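Local coordinates for RTX toxin RtxA (Vibrio vulnificus MO6-24/O, PDB 6IMP), which is a secreted bacterial toxin carrying an alpha/beta hydrolase-fold domain that probably acts as a hydrolase in host cells, at residues A[244-247]-A[248-252]; A[158-161]-A[162-166]; A[30-33]-A[34-37]; A[118-121]-A[122-126]. All coordinates share one frame; numbering follows the deposited sequence.

Interaction 1 (A[244-247]-A[248-252])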
ATOM      1  N   LYS A 244      13.906   5.437   7.928  1.00 94.49           N
ATOM      2  CA  LYS A 244      15.059   6.215   8.403  1.00 86.38           C
ATOM      3  C   LYS A 244      15.060   7.600   7.799  1.00 79.13           C
ATOM      4  O   LYS A 244      15.171   7.747   6.596  1.00 74.73           O
ATOM      5  CB  LYS A 244      16.374   5.531   8.032  1.00 89.56           C
ATOM      6  CG  LYS A 244      16.664   4.269   8.821  1.00105.02           C
ATOM      7  CD  LYS A 244      18.074   3.746   8.561  1.00112.59           C
ATOM      8  CE  LYS A 244      19.131   4.492   9.371  1.00113.28           C
ATOM      9  NZ  LYS A 244      20.093   3.557  10.027  1.00114.55           N
ATOM     10  N   GLY A 245      14.949   8.613   8.647  1.00 76.15           N
ATOM     11  CA  GLY A 245      14.988   9.992   8.196  1.00 78.62           C
ATOM     12  C   GLY A 245      13.596  10.551   8.179  1.00 89.12           C
ATOM     13  O   GLY A 245      13.380  11.710   7.800  1.00 93.59           O
ATOM     14  N   LEU A 246      12.637   9.714   8.567  1.00 96.95           N
ATOM     15  CA  LEU A 246      11.353  10.207   9.000  1.00 93.66           C
ATOM     16  C   LEU A 246      11.553  10.876  10.353  1.00 97.44           C
ATOM     17  O   LEU A 246      12.225  10.307  11.224  1.00 91.03           O
ATOM     18  CB  LEU A 246      10.328   9.081   9.118  1.00 81.23           C
ATOM     19  CG  LEU A 246       8.899   9.591   9.306  1.00 82.87           C
ATOM     20  CD1 LEU A 246       8.389  10.305   8.060  1.00 87.67           C
ATOM     21  CD2 LEU A 246       7.976   8.442   9.676  1.00 88.60           C
ATOM     22  N   PRO A 247      11.020  12.109  10.516  1.00 97.14           N
ATOM     23  CA  PRO A 247      10.844  12.692  11.842  1.00 95.47           C
ATOM     24  C   PRO A 247      10.234  11.693  12.830  1.00103.99           C
ATOM     25  O   PRO A 247       9.108  11.230  12.627  1.00111.71           O
ATOM     26  CB  PRO A 247       9.879  13.871  11.586  1.00 93.71           C
ATOM     27  CG  PRO A 247       9.617  13.898  10.105  1.00 91.55           C
ATOM     28  CD  PRO A 247      10.696  13.087   9.467  1.00 91.54           C
ATOM     29  N   LYS A 248      10.970  11.377  13.895  1.00105.62           N
ATOM     30  CA  LYS A 248      10.619  10.257  14.779  1.00103.58           C
ATOM     31  C   LYS A 248       9.421  10.549  15.695  1.00106.66           C
ATOM     32  O   LYS A 248       8.939   9.662  16.398  1.00115.83           O
ATOM     33  CB  LYS A 248      11.834   9.839  15.601  1.00 97.89           C
ATOM     34  CG  LYS A 248      13.004   9.373  14.746  1.00 96.20           C
ATOM     35  CD  LYS A 248      13.976   8.502  15.530  1.00 98.11           C
ATOM     36  CE  LYS A 248      15.414   8.707  15.070  1.00109.35           C
ATOM     37  NZ  LYS A 248      16.269   7.510  15.314  1.00107.62           N
ATOM     38  N   GLU A 249       8.919  11.778  15.625  1.00108.36           N
ATOM     39  CA  GLU A 249       7.667  12.168  16.286  1.00111.43           C
ATOM     40  C   GLU A 249       6.448  12.004  15.371  1.00110.64           C
ATOM     41  O   GLU A 249       5.384  12.549  15.660  1.00108.37           O
ATOM     42  CB  GLU A 249       7.730  13.625  16.808  1.00119.67           C
ATOM     43  CG  GLU A 249       8.698  14.560  16.088  1.00128.62           C
ATOM     44  CD  GLU A 249      10.137  14.388  16.559  1.00140.89           C
ATOM     45  OE1 GLU A 249      10.408  14.647  17.754  1.00150.39           O
ATOM     46  OE2 GLU A 249      10.991  13.976  15.739  1.00125.15           O
ATOM     47  N   THR A 250       6.593  11.267  14.271  1.00114.60           N
ATOM     48  CA  THR A 250       5.484  11.118  13.331  1.00108.06           C
ATOM     49  C   THR A 250       4.592   9.942  13.736  1.00104.33           C
ATOM     50  O   THR A 250       5.099   8.845  14.001  1.00 98.58           O
ATOM     51  CB  THR A 250       5.952  10.932  11.874  1.00108.15           C
ATOM     52  OG1 THR A 250       7.001  11.862  11.576  1.00106.32           O
ATOM     53  CG2 THR A 250       4.792  11.180  10.914  1.00107.19           C
ATOM     54  N   PRO A 251       3.264  10.174  13.802  1.00 95.66           N
ATOM     55  CA  PRO A 251       2.320   9.123  14.167  1.00 89.87           C
ATOM     56  C   PRO A 251       2.375   7.893  13.256  1.00 86.52           C
ATOM     57  O   PRO A 251       2.053   7.968  12.064  1.00 85.14           O
ATOM     58  CB  PRO A 251       0.949   9.821  14.080  1.00 89.03           C
ATOM     59  CG  PRO A 251       1.194  11.147  13.454  1.00 92.40           C
ATOM     60  CD  PRO A 251       2.608  11.491  13.754  1.00 94.46           C
ATOM     61  N   ILE A 252       2.798   6.779  13.842  1.00 79.10           N
ATOM     62  CA  ILE A 252       2.789   5.477  13.186  1.00 78.91           C
ATOM     63  C   ILE A 252       1.923   4.495  13.987  1.00 76.88           C
ATOM     64  O   ILE A 252       2.398   3.880  14.937  1.00 82.65           O
ATOM     65  CB  ILE A 252       4.231   4.919  13.079  1.00 76.52           C
ATOM     66  CG1 ILE A 252       5.100   5.897  12.286  1.00 75.94           C
ATOM     67  CG2 ILE A 252       4.249   3.520  12.446  1.00 72.64           C
ATOM     68  CD1 ILE A 252       6.582   5.591  12.342  1.00 85.05           C
TER

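Interaction 2 (A[158-161]-A[162-166])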
ATOM      1  N   PHE A 158       0.470  10.339  -4.258  1.00 69.96           N
ATOM      2  CA  PHE A 158       0.516  11.456  -3.325  1.00 77.67           C
ATOM      3  C   PHE A 158       0.242  12.759  -4.048  1.00 78.62           C
ATOM      4  O   PHE A 158      -0.729  13.447  -3.750  1.00 76.05           O
ATOM      5  CB  PHE A 158       1.860  11.553  -2.621  1.00 80.24           C
ATOM      6  CG  PHE A 158       1.848  12.496  -1.456  1.00 88.00           C
ATOM      7  CD1 PHE A 158       0.942  12.310  -0.414  1.00 94.57           C
ATOM      8  CD2 PHE A 158       2.722  13.562  -1.391  1.00 92.50           C
ATOM      9  CE1 PHE A 158       0.919  13.162   0.672  1.00 93.51           C
ATOM     10  CE2 PHE A 158       2.706  14.420  -0.304  1.00100.97           C
ATOM     11  CZ  PHE A 158       1.797  14.225   0.725  1.00 97.45           C
ATOM     12  N   ASN A 159       1.074  13.062  -5.037  1.00 88.98           N
ATOM     13  CA  ASN A 159       1.006  14.340  -5.733  1.00 87.00           C
ATOM     14  C   ASN A 159      -0.386  14.590  -6.288  1.00 82.97           C
ATOM     15  O   ASN A 159      -0.877  15.706  -6.213  1.00100.50           O
ATOM     16  CB  ASN A 159       2.050  14.416  -6.846  1.00 87.08           C
ATOM     17  CG  ASN A 159       3.460  14.589  -6.312  1.00 89.36           C
ATOM     18  OD1 ASN A 159       3.701  15.344  -5.361  1.00 91.21           O
ATOM     19  ND2 ASN A 159       4.403  13.892  -6.927  1.00 98.36           N
ATOM     20  N   TYR A 160      -1.052  13.541  -6.762  1.00 76.77           N
ATOM     21  CA  TYR A 160      -2.446  13.670  -7.239  1.00 81.48           C
ATOM     22  C   TYR A 160      -3.402  14.225  -6.174  1.00 86.37           C
ATOM     23  O   TYR A 160      -4.316  14.996  -6.487  1.00 84.05           O
ATOM     24  CB  TYR A 160      -2.981  12.331  -7.760  1.00 76.92           C
ATOM     25  CG  TYR A 160      -4.462  12.353  -8.039  1.00 72.21           C
ATOM     26  CD1 TYR A 160      -4.978  13.139  -9.057  1.00 76.13           C
ATOM     27  CD2 TYR A 160      -5.349  11.618  -7.264  1.00 71.48           C
ATOM     28  CE1 TYR A 160      -6.342  13.191  -9.316  1.00 76.32           C
ATOM     29  CE2 TYR A 160      -6.715  11.645  -7.521  1.00 84.36           C
ATOM     30  CZ  TYR A 160      -7.209  12.438  -8.549  1.00 83.69           C
ATOM     31  OH  TYR A 160      -8.563  12.472  -8.814  1.00 85.73           O
ATOM     32  N   LEU A 161      -3.199  13.819  -4.925  1.00 92.66           N
ATOM     33  CA  LEU A 161      -4.009  14.321  -3.821  1.00 92.90           C
ATOM     34  C   LEU A 161      -3.700  15.781  -3.583  1.00 96.32           C
ATOM     35  O   LEU A 161      -4.585  16.631  -3.694  1.00 91.20           O
ATOM     36  CB  LEU A 161      -3.752  13.519  -2.543  1.00 89.09           C
ATOM     37  CG  LEU A 161      -4.121  12.037  -2.600  1.00 81.82           C
ATOM     38  CD1 LEU A 161      -3.820  11.404  -1.253  1.00 82.05           C
ATOM     39  CD2 LEU A 161      -5.584  11.828  -2.978  1.00 76.90           C
ATOM     40  N   VAL A 162      -2.421  16.062  -3.333  1.00 98.60           N
ATOM     41  CA  VAL A 162      -1.942  17.418  -3.029  1.00105.95           C
ATOM     42  C   VAL A 162      -2.306  18.412  -4.146  1.00115.20           C
ATOM     43  O   VAL A 162      -2.700  19.554  -3.865  1.00109.69           O
ATOM     44  CB  VAL A 162      -0.400  17.451  -2.831  1.00101.73           C
ATOM     45  CG1 VAL A 162       0.085  18.870  -2.539  1.00 97.05           C
ATOM     46  CG2 VAL A 162       0.032  16.521  -1.704  1.00105.93           C
ATOM     47  N   ASN A 163      -2.199  17.955  -5.403  1.00109.95           N
ATOM     48  CA  ASN A 163      -2.048  18.852  -6.567  1.00102.16           C
ATOM     49  C   ASN A 163      -3.251  18.949  -7.494  1.00106.79           C
ATOM     50  O   ASN A 163      -3.515  20.023  -8.043  1.00139.02           O
ATOM     51  CB  ASN A 163      -0.876  18.422  -7.450  1.00 94.22           C
ATOM     52  CG  ASN A 163       0.461  18.496  -6.744  1.00 90.63           C
ATOM     53  OD1 ASN A 163       0.535  18.778  -5.553  1.00 98.39           O
ATOM     54  ND2 ASN A 163       1.538  18.240  -7.488  1.00 77.40           N
ATOM     55  N   ASP A 164      -3.890  17.823  -7.785  1.00100.28           N
ATOM     56  CA  ASP A 164      -5.137  17.867  -8.555  1.00105.63           C
ATOM     57  C   ASP A 164      -6.317  18.232  -7.658  1.00111.37           C
ATOM     58  O   ASP A 164      -7.342  18.692  -8.154  1.00128.53           O
ATOM     59  CB  ASP A 164      -5.400  16.548  -9.299  1.00109.51           C
ATOM     60  CG  ASP A 164      -4.539  16.396 -10.537  1.00108.82           C
ATOM     61  OD1 ASP A 164      -3.768  17.312 -10.836  1.00126.54           O
ATOM     62  OD2 ASP A 164      -4.620  15.359 -11.220  1.00103.06           O
ATOM     63  N   LYS A 165      -6.170  18.023  -6.348  1.00113.02           N
ATOM     64  CA  LYS A 165      -7.287  18.223  -5.402  1.00108.25           C
ATOM     65  C   LYS A 165      -6.943  19.147  -4.210  1.00110.98           C
ATOM     66  O   LYS A 165      -7.737  19.280  -3.272  1.00 99.85           O
ATOM     67  CB  LYS A 165      -7.813  16.858  -4.923  1.00106.37           C
ATOM     68  CG  LYS A 165      -8.625  16.107  -5.979  1.00102.73           C
ATOM     69  CD  LYS A 165      -8.739  14.613  -5.682  1.00 95.56           C
ATOM     70  CE  LYS A 165     -10.163  14.088  -5.852  1.00104.53           C
ATOM     71  NZ  LYS A 165     -10.513  13.716  -7.255  1.00103.38           N
ATOM     72  N   GLY A 166      -5.776  19.791  -4.263  1.00119.97           N
ATOM     73  CA  GLY A 166      -5.461  20.929  -3.380  1.00124.92           C
ATOM     74  C   GLY A 166      -5.306  20.582  -1.910  1.00121.40           C
ATOM     75  O   GLY A 166      -5.161  21.469  -1.061  1.00121.90           O
TER

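Interaction 3 (A[30-33]-A[34-37])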
ATOM      1  N   SER A  30      12.796 -12.223 -18.687  1.00127.93           N
ATOM      2  CA  SER A  30      13.762 -13.317 -18.661  1.00102.26           C
ATOM      3  C   SER A  30      13.174 -14.396 -17.771  1.00 97.14           C
ATOM      4  O   SER A  30      12.450 -14.084 -16.827  1.00 97.96           O
ATOM      5  CB  SER A  30      15.113 -12.862 -18.100  1.00 89.76           C
ATOM      6  OG  SER A  30      15.137 -12.930 -16.683  1.00 81.08           O
ATOM      7  N   PRO A  31      13.506 -15.669 -18.035  1.00 94.09           N
ATOM      8  CA  PRO A  31      12.786 -16.741 -17.346  1.00 95.09           C
ATOM      9  C   PRO A  31      12.823 -16.655 -15.820  1.00 94.16           C
ATOM     10  O   PRO A  31      11.853 -17.035 -15.158  1.00 96.23           O
ATOM     11  CB  PRO A  31      13.526 -18.006 -17.800  1.00 90.70           C
ATOM     12  CG  PRO A  31      14.193 -17.619 -19.066  1.00 91.30           C
ATOM     13  CD  PRO A  31      14.629 -16.207 -18.818  1.00 93.50           C
ATOM     14  N   LEU A  32      13.945 -16.205 -15.266  1.00 77.54           N
ATOM     15  CA  LEU A  32      14.121 -16.234 -13.820  1.00 83.16           C
ATOM     16  C   LEU A  32      13.445 -15.068 -13.113  1.00 84.61           C
ATOM     17  O   LEU A  32      12.893 -15.236 -12.028  1.00 90.18           O
ATOM     18  CB  LEU A  32      15.599 -16.279 -13.433  1.00 83.28           C
ATOM     19  CG  LEU A  32      15.891 -17.377 -12.403  1.00 83.80           C
ATOM     20  CD1 LEU A  32      15.828 -18.750 -13.065  1.00 88.22           C
ATOM     21  CD2 LEU A  32      17.235 -17.170 -11.742  1.00 81.26           C
ATOM     22  N   THR A  33      13.514 -13.881 -13.699  1.00 83.46           N
ATOM     23  CA  THR A  33      12.808 -12.744 -13.139  1.00 81.51           C
ATOM     24  C   THR A  33      11.294 -12.924 -13.302  1.00 78.51           C
ATOM     25  O   THR A  33      10.535 -12.403 -12.499  1.00 86.64           O
ATOM     26  CB  THR A  33      13.279 -11.418 -13.743  1.00 88.10           C
ATOM     27  OG1 THR A  33      13.437 -11.583 -15.147  1.00 96.17           O
ATOM     28  CG2 THR A  33      14.619 -11.003 -13.142  1.00 88.93           C
ATOM     29  N   ARG A  34      10.864 -13.705 -14.297  1.00 78.84           N
ATOM     30  CA  ARG A  34       9.472 -14.203 -14.348  1.00 87.81           C
ATOM     31  C   ARG A  34       9.126 -15.072 -13.119  1.00 86.09           C
ATOM     32  O   ARG A  34       8.081 -14.886 -12.496  1.00 88.23           O
ATOM     33  CB  ARG A  34       9.193 -14.983 -15.651  1.00 97.46           C
ATOM     34  CG  ARG A  34       8.822 -14.107 -16.854  1.00108.50           C
ATOM     35  CD  ARG A  34       8.200 -14.919 -17.994  1.00120.43           C
ATOM     36  NE  ARG A  34       9.147 -15.870 -18.585  1.00130.51           N
ATOM     37  CZ  ARG A  34       8.838 -16.800 -19.492  1.00129.21           C
ATOM     38  NH1 ARG A  34       9.785 -17.612 -19.948  1.00121.71           N
ATOM     39  NH2 ARG A  34       7.591 -16.931 -19.943  1.00131.32           N
ATOM     40  N   PHE A  35      10.003 -16.017 -12.787  1.00 84.79           N
ATOM     41  CA  PHE A  35       9.886 -16.794 -11.536  1.00 84.54           C
ATOM     42  C   PHE A  35       9.821 -15.869 -10.320  1.00 84.92           C
ATOM     43  O   PHE A  35       8.894 -15.944  -9.517  1.00 81.66           O
ATOM     44  CB  PHE A  35      11.059 -17.802 -11.395  1.00 83.12           C
ATOM     45  CG  PHE A  35      11.445 -18.127  -9.963  1.00 68.98           C
ATOM     46  CD1 PHE A  35      10.526 -18.671  -9.091  1.00 66.26           C
ATOM     47  CD2 PHE A  35      12.738 -17.953  -9.529  1.00 62.24           C
ATOM     48  CE1 PHE A  35      10.871 -18.973  -7.789  1.00 65.10           C
ATOM     49  CE2 PHE A  35      13.098 -18.271  -8.236  1.00 66.94           C
ATOM     50  CZ  PHE A  35      12.157 -18.771  -7.359  1.00 65.13           C
ATOM     51  N   LEU A  36      10.810 -14.997 -10.193  1.00 84.41           N
ATOM     52  CA  LEU A  36      10.894 -14.122  -9.039  1.00 83.80           C
ATOM     53  C   LEU A  36       9.649 -13.260  -8.897  1.00 80.04           C
ATOM     54  O   LEU A  36       9.028 -13.237  -7.837  1.00 93.80           O
ATOM     55  CB  LEU A  36      12.133 -13.231  -9.118  1.00 94.50           C
ATOM     56  CG  LEU A  36      12.631 -12.769  -7.749  1.00103.93           C
ATOM     57  CD1 LEU A  36      13.334 -13.917  -7.037  1.00104.41           C
ATOM     58  CD2 LEU A  36      13.543 -11.552  -7.870  1.00106.66           C
ATOM     59  N   ASN A  37       9.267 -12.579  -9.971  1.00 71.45           N
ATOM     60  CA  ASN A  37       8.218 -11.558  -9.888  1.00 70.64           C
ATOM     61  C   ASN A  37       6.878 -12.163  -9.470  1.00 76.65           C
ATOM     62  O   ASN A  37       6.166 -11.589  -8.631  1.00 79.79           O
ATOM     63  CB  ASN A  37       8.090 -10.790 -11.209  1.00 65.16           C
ATOM     64  CG  ASN A  37       9.172  -9.726 -11.375  1.00 67.18           C
ATOM     65  OD1 ASN A  37       9.925  -9.426 -10.444  1.00 67.37           O
ATOM     66  ND2 ASN A  37       9.246  -9.151 -12.560  1.00 68.27           N
TER

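Interaction 4 (A[118-121]-A[122-126])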
ATOM      1  N   GLU A 118     -13.078  -4.527   0.779  1.00 76.10           N
ATOM      2  CA  GLU A 118     -13.371  -4.736   2.188  1.00 79.85           C
ATOM      3  C   GLU A 118     -12.964  -3.543   3.083  1.00 77.27           C
ATOM      4  O   GLU A 118     -13.369  -3.496   4.235  1.00 90.49           O
ATOM      5  CB  GLU A 118     -12.684  -6.018   2.685  1.00 93.59           C
ATOM      6  CG  GLU A 118     -13.247  -7.322   2.116  1.00100.02           C
ATOM      7  CD  GLU A 118     -12.416  -8.547   2.511  1.00115.40           C
ATOM      8  OE1 GLU A 118     -12.253  -8.805   3.734  1.00114.46           O
ATOM      9  OE2 GLU A 118     -11.928  -9.258   1.599  1.00115.11           O
ATOM     10  N   ILE A 119     -12.154  -2.610   2.572  1.00 67.75           N
ATOM     11  CA  ILE A 119     -11.586  -1.523   3.404  1.00 73.64           C
ATOM     12  C   ILE A 119     -12.248  -0.144   3.207  1.00 79.58           C
ATOM     13  O   ILE A 119     -12.335   0.649   4.156  1.00 69.69           O
ATOM     14  CB  ILE A 119     -10.042  -1.386   3.203  1.00 73.19           C
ATOM     15  CG1 ILE A 119      -9.341  -2.710   3.558  1.00 81.39           C
ATOM     16  CG2 ILE A 119      -9.460  -0.265   4.074  1.00 61.77           C
ATOM     17  CD1 ILE A 119      -7.876  -2.795   3.163  1.00 76.13           C
ATOM     18  N   ARG A 120     -12.675   0.168   1.987  1.00 81.97           N
ATOM     19  CA  ARG A 120     -13.075   1.548   1.681  1.00 87.79           C
ATOM     20  C   ARG A 120     -14.322   1.974   2.466  1.00 97.60           C
ATOM     21  O   ARG A 120     -14.367   3.073   3.045  1.00 87.78           O
ATOM     22  CB  ARG A 120     -13.260   1.762   0.173  1.00 90.65           C
ATOM     23  CG  ARG A 120     -14.393   0.990  -0.481  1.00 88.06           C
ATOM     24  CD  ARG A 120     -14.323   1.103  -1.997  1.00 90.74           C
ATOM     25  NE  ARG A 120     -14.696  -0.160  -2.638  1.00103.70           N
ATOM     26  CZ  ARG A 120     -15.845  -0.398  -3.277  1.00102.03           C
ATOM     27  NH1 ARG A 120     -16.757   0.573  -3.429  1.00 84.70           N
ATOM     28  NH2 ARG A 120     -16.073  -1.619  -3.788  1.00 96.30           N
ATOM     29  N   ASN A 121     -15.291   1.064   2.543  1.00103.21           N
ATOM     30  CA  ASN A 121     -16.559   1.331   3.207  1.00 98.97           C
ATOM     31  C   ASN A 121     -16.340   1.895   4.606  1.00101.14           C
ATOM     32  O   ASN A 121     -16.911   2.926   4.963  1.00100.97           O
ATOM     33  CB  ASN A 121     -17.390   0.049   3.286  1.00103.10           C
ATOM     34  CG  ASN A 121     -18.872   0.324   3.414  1.00107.82           C
ATOM     35  OD1 ASN A 121     -19.382   1.295   2.857  1.00110.64           O
ATOM     36  ND2 ASN A 121     -19.575  -0.543   4.135  1.00112.34           N
ATOM     37  N   HIS A 122     -15.458   1.244   5.366  1.00100.49           N
ATOM     38  CA  HIS A 122     -15.249   1.569   6.781  1.00 87.64           C
ATOM     39  C   HIS A 122     -14.791   3.021   6.982  1.00 79.32           C
ATOM     40  O   HIS A 122     -15.138   3.642   7.983  1.00 80.32           O
ATOM     41  CB  HIS A 122     -14.243   0.602   7.422  1.00 84.65           C
ATOM     42  CG  HIS A 122     -14.703  -0.828   7.469  1.00 83.06           C
ATOM     43  ND1 HIS A 122     -15.451  -1.339   8.507  1.00 81.61           N
ATOM     44  CD2 HIS A 122     -14.451  -1.870   6.642  1.00 87.31           C
ATOM     45  CE1 HIS A 122     -15.665  -2.629   8.301  1.00 80.92           C
ATOM     46  NE2 HIS A 122     -15.069  -2.977   7.178  1.00 76.66           N
ATOM     47  N   TYR A 123     -14.020   3.555   6.031  1.00 90.98           N
ATOM     48  CA  TYR A 123     -13.593   4.970   6.081  1.00 94.64           C
ATOM     49  C   TYR A 123     -14.706   5.903   5.581  1.00104.22           C
ATOM     50  O   TYR A 123     -14.971   6.944   6.190  1.00104.22           O
ATOM     51  CB  TYR A 123     -12.332   5.218   5.239  1.00 82.97           C
ATOM     52  CG  TYR A 123     -11.001   4.734   5.825  1.00 75.80           C
ATOM     53  CD1 TYR A 123     -10.402   5.382   6.901  1.00 68.68           C
ATOM     54  CD2 TYR A 123     -10.288   3.695   5.212  1.00 71.04           C
ATOM     55  CE1 TYR A 123      -9.169   4.966   7.392  1.00 72.33           C
ATOM     56  CE2 TYR A 123      -9.058   3.272   5.687  1.00 62.72           C
ATOM     57  CZ  TYR A 123      -8.496   3.905   6.773  1.00 71.82           C
ATOM     58  OH  TYR A 123      -7.266   3.481   7.240  1.00 63.52           O
ATOM     59  N   GLN A 124     -15.320   5.546   4.453  1.00104.44           N
ATOM     60  CA  GLN A 124     -16.350   6.385   3.823  1.00106.26           C
ATOM     61  C   GLN A 124     -17.525   6.680   4.783  1.00112.69           C
ATOM     62  O   GLN A 124     -17.934   7.836   4.931  1.00114.17           O
ATOM     63  CB  GLN A 124     -16.848   5.736   2.520  1.00104.45           C
ATOM     64  CG  GLN A 124     -15.816   5.747   1.383  1.00 99.80           C
ATOM     65  CD  GLN A 124     -16.315   5.073   0.099  1.00 94.57           C
ATOM     66  OE1 GLN A 124     -16.122   3.871  -0.102  1.00 86.03           O
ATOM     67  NE2 GLN A 124     -16.939   5.855  -0.783  1.00 85.19           N
ATOM     68  N   LYS A 125     -18.014   5.634   5.459  1.00111.41           N
ATOM     69  CA  LYS A 125     -19.027   5.735   6.549  1.00 97.65           C
ATOM     70  C   LYS A 125     -18.824   6.817   7.593  1.00 97.91           C
ATOM     71  O   LYS A 125     -19.771   7.248   8.248  1.00103.98           O
ATOM     72  CB  LYS A 125     -19.018   4.461   7.384  1.00 92.64           C
ATOM     73  CG  LYS A 125     -19.948   3.381   6.876  1.00102.77           C
ATOM     74  CD  LYS A 125     -19.640   2.033   7.513  1.00106.28           C
ATOM     75  CE  LYS A 125     -20.383   1.830   8.824  1.00102.00           C
ATOM     76  NZ  LYS A 125     -20.052   0.503   9.412  1.00 99.38           N
ATOM     77  N   GLN A 126     -17.575   7.185   7.809  1.00 99.85           N
ATOM     78  CA  GLN A 126     -17.240   8.254   8.736  1.00100.05           C
ATOM     79  C   GLN A 126     -16.878   9.515   7.955  1.00 92.04           C
ATOM     80  O   GLN A 126     -16.108  10.357   8.432  1.00 83.95           O
ATOM     81  CB  GLN A 126     -16.077   7.820   9.636  1.00109.30           C
ATOM     82  CG  GLN A 126     -16.127   6.353  10.070  1.00107.21           C
ATOM     83  CD  GLN A 126     -15.004   5.986  11.017  1.00102.85           C
ATOM     84  OE1 GLN A 126     -14.423   6.849  11.679  1.00100.33           O
ATOM     85  NE2 GLN A 126     -14.675   4.702  11.072  1.00105.40           N
TER

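Interaction 1 (A[244-247]-A[248-252])
The pyrrolidine ring of P247 has T250 over one face, where the hydroxyl OG1 lies 3.5 Å from P247 CB and almost as near CG. The carboxylate of E249 comes to the CA end of the same ring instead, with its OE2 4.1 Å from P247 CA. Both approaches follow from a type I beta turn running from P247 to T250, with K248 and E249 at its two corners. It belongs to the loop that leaves helix 239-243 and leads into strand 252-256 of the alpha/beta hydrolase sheet.

The turn is closed by the backbone bond from T250 N to P247 O, 3.0 Å long but weak because it bends to 132° at the hydrogen. The threonine hydroxyl is directed at the same acceptor. A chi1 of -44° places OG1 beside T250 N, and these are the two groups that approach P247 O; the modelled separation of the hydroxyl from that oxygen is very short and its exact value is doubtful.

Just before the turn, L246 crosses T250 at about a right angle. L246 CG is 3.7 Å from T250 OG1, and CD2 lies near the threonine CB, while the leucine also rests on A188 of helix 180-192. K248 leads away from the turn; its NZ donates to A275 O and makes a cation-pi contact with Y277. I252, already in the strand, returns toward the loop, and its CD1 ends 4.1 Å from L246 CD2.

Interaction 2 (A[158-161]-A[162-166])
Y160 touches two residues of the following turn, D164 and K165, along successive parts of its side chain. From CB the chain departs with CG opposite the backbone N (chi1 170°), which carries the ring along the helix toward its C-terminal end. CD1 is the first atom to meet the next turn: D164 OD2 lies 3.1 Å away, at the ring edge and in its plane. CE1 continues along the same carboxylate and also touches D164 CB, 3.5 Å off. Ring and carboxylate planes stand 88° apart, and OD2 is the carboxylate oxygen near the ring. On the other flank CE2 passes K165 CD at 4.0 Å. At the tip, OH accepts a hydrogen bond from K165 NZ, 2.8 Å long, with the ammonium arriving obliquely to the ring.

These residues lie at the C-terminal part of helix 147-164 and just beyond it. The helix is one of those packed against the central sheet of the alpha/beta hydrolase fold, and Y160 lies over V70, L72 and L131 of that sheet. D164 is steadied from outside as well, since OD1 accepts a bond from I16 N, and K165 makes a cation-pi contact with Y83.

Two residues earlier on the helix, V162 sets CG2 over a face of the F158 ring, a CH-pi contact 3.9 Å from the centroid and 19° off the normal. N159 and N163 run side by side on another flank. Backbone bonds bind the turn beneath them: V162 N to F158 O measures 3.1 Å, whereas the last, from K165 N to L161 O, is weak at 3.4 Å.

Interaction 3 (A[30-33]-A[34-37])
Four consecutive bonds, from the amides of R34, F35, L36 and N37 to the carbonyls of S30, P31, L32 and T33, form the first turns of helix 31-41, with S30 at the N-cap; R34 N to S30 O measures 3.0 Å and L36 N to L32 O 2.8 Å. P31 fits the first turn, where no amide hydrogen is needed for such a bond.

Among the side chains, R34 folds back toward the helix start. A bend at chi3 (-66°) brings NE to 3.9 Å from P31 CA, and both this carbon and S30 O lie at the edge of the guanidinium. F35 keeps to the other flank, its CB 3.2 Å from L32 O and its CD2 4.3 Å from L32 CG. N37 sets its CB 3.2 Å from T33 O. F35 and L36 also touch I229 of helix 224-232. S30 OG and T33 OG1 are modelled 2.7 Å apart as a hydrogen bond of undecided direction, T33 OG1 being less surely placed.

With no salt bridge across the turn, cohesion rests mainly on the backbone bonds; the positive R34 near a helix N-terminus would be expected to be mildly unfavourable, though solvent probably screens it.

Interaction 4 (A[118-121]-A[122-126])
Backbone hydrogen bonds join E118-N121 to H122-Q126 along the C-terminal part of helix 112-124. R120 O takes a nearly straight bond from Q124 N (3.0 Å, 172°) and a weak second one from Y123 N, so two successive amides share one carbonyl. N121 O receives K125 N at 3.0 Å, again nearly straight, and the K125 methylenes pass the same oxygen, CG and CB each 3.6 Å from N121 O.

Polar side chains approach without bonding across the segments. The imidazole of H122 presents its edge to the preceding turn, with CD2 3.1 Å from E118 O and that oxygen in the ring plane. Its NE2 is engaged elsewhere, in a hydrogen bond with N292 OD1. R120 and Q124 lie alongside each other and point the same way, their guanidinium and amide planes 36° apart. R120 CG sits between its backbone N and carbonyl carbon (chi1 65°), which keeps the start of the chain beside the glutamine; Q124 OE1 is 3.4 Å from R120 CG. The other end of the amide, NE2, bonds to Q85 O.

Apolar contact is carried by I119 and Y123, which run side by side with I119 CG2 3.9 Å from Y123 CE2.

The helix is the crossover of the beta-alpha-beta unit formed by strands 101-105 and 129-133. I119 and Y123 rest on those strands, at F104, V102 and M130, and R120 and Q124 reach H84 of strand 78-84; H122 turns instead to M295 of helix 291-302, with Y123 meeting I302 farther along it.

All four contacts are local, one round a beta turn and three along helices, in series along the chain and none touching another. Interactions 2 and 4 belong to helices packed on opposite faces of the sheet, their centres about 21 Å apart, and meet neighbouring residues of strand 129-133: L131 and M130. Interactions 1 and 2, about 22 Å apart between centres, share helix 180-192, where L246 touches A188 and F158 touches L187. That helix begins at the end of a GxSxG pattern (G176, S178, G180), consistent with the nucleophile elbow of alpha/beta hydrolases, although a catalytic role for S178 is only inferred. Interaction 3 is peripheral, about 35 Å from interactions 1 and 2 and 36 Å from interaction 4 between centres.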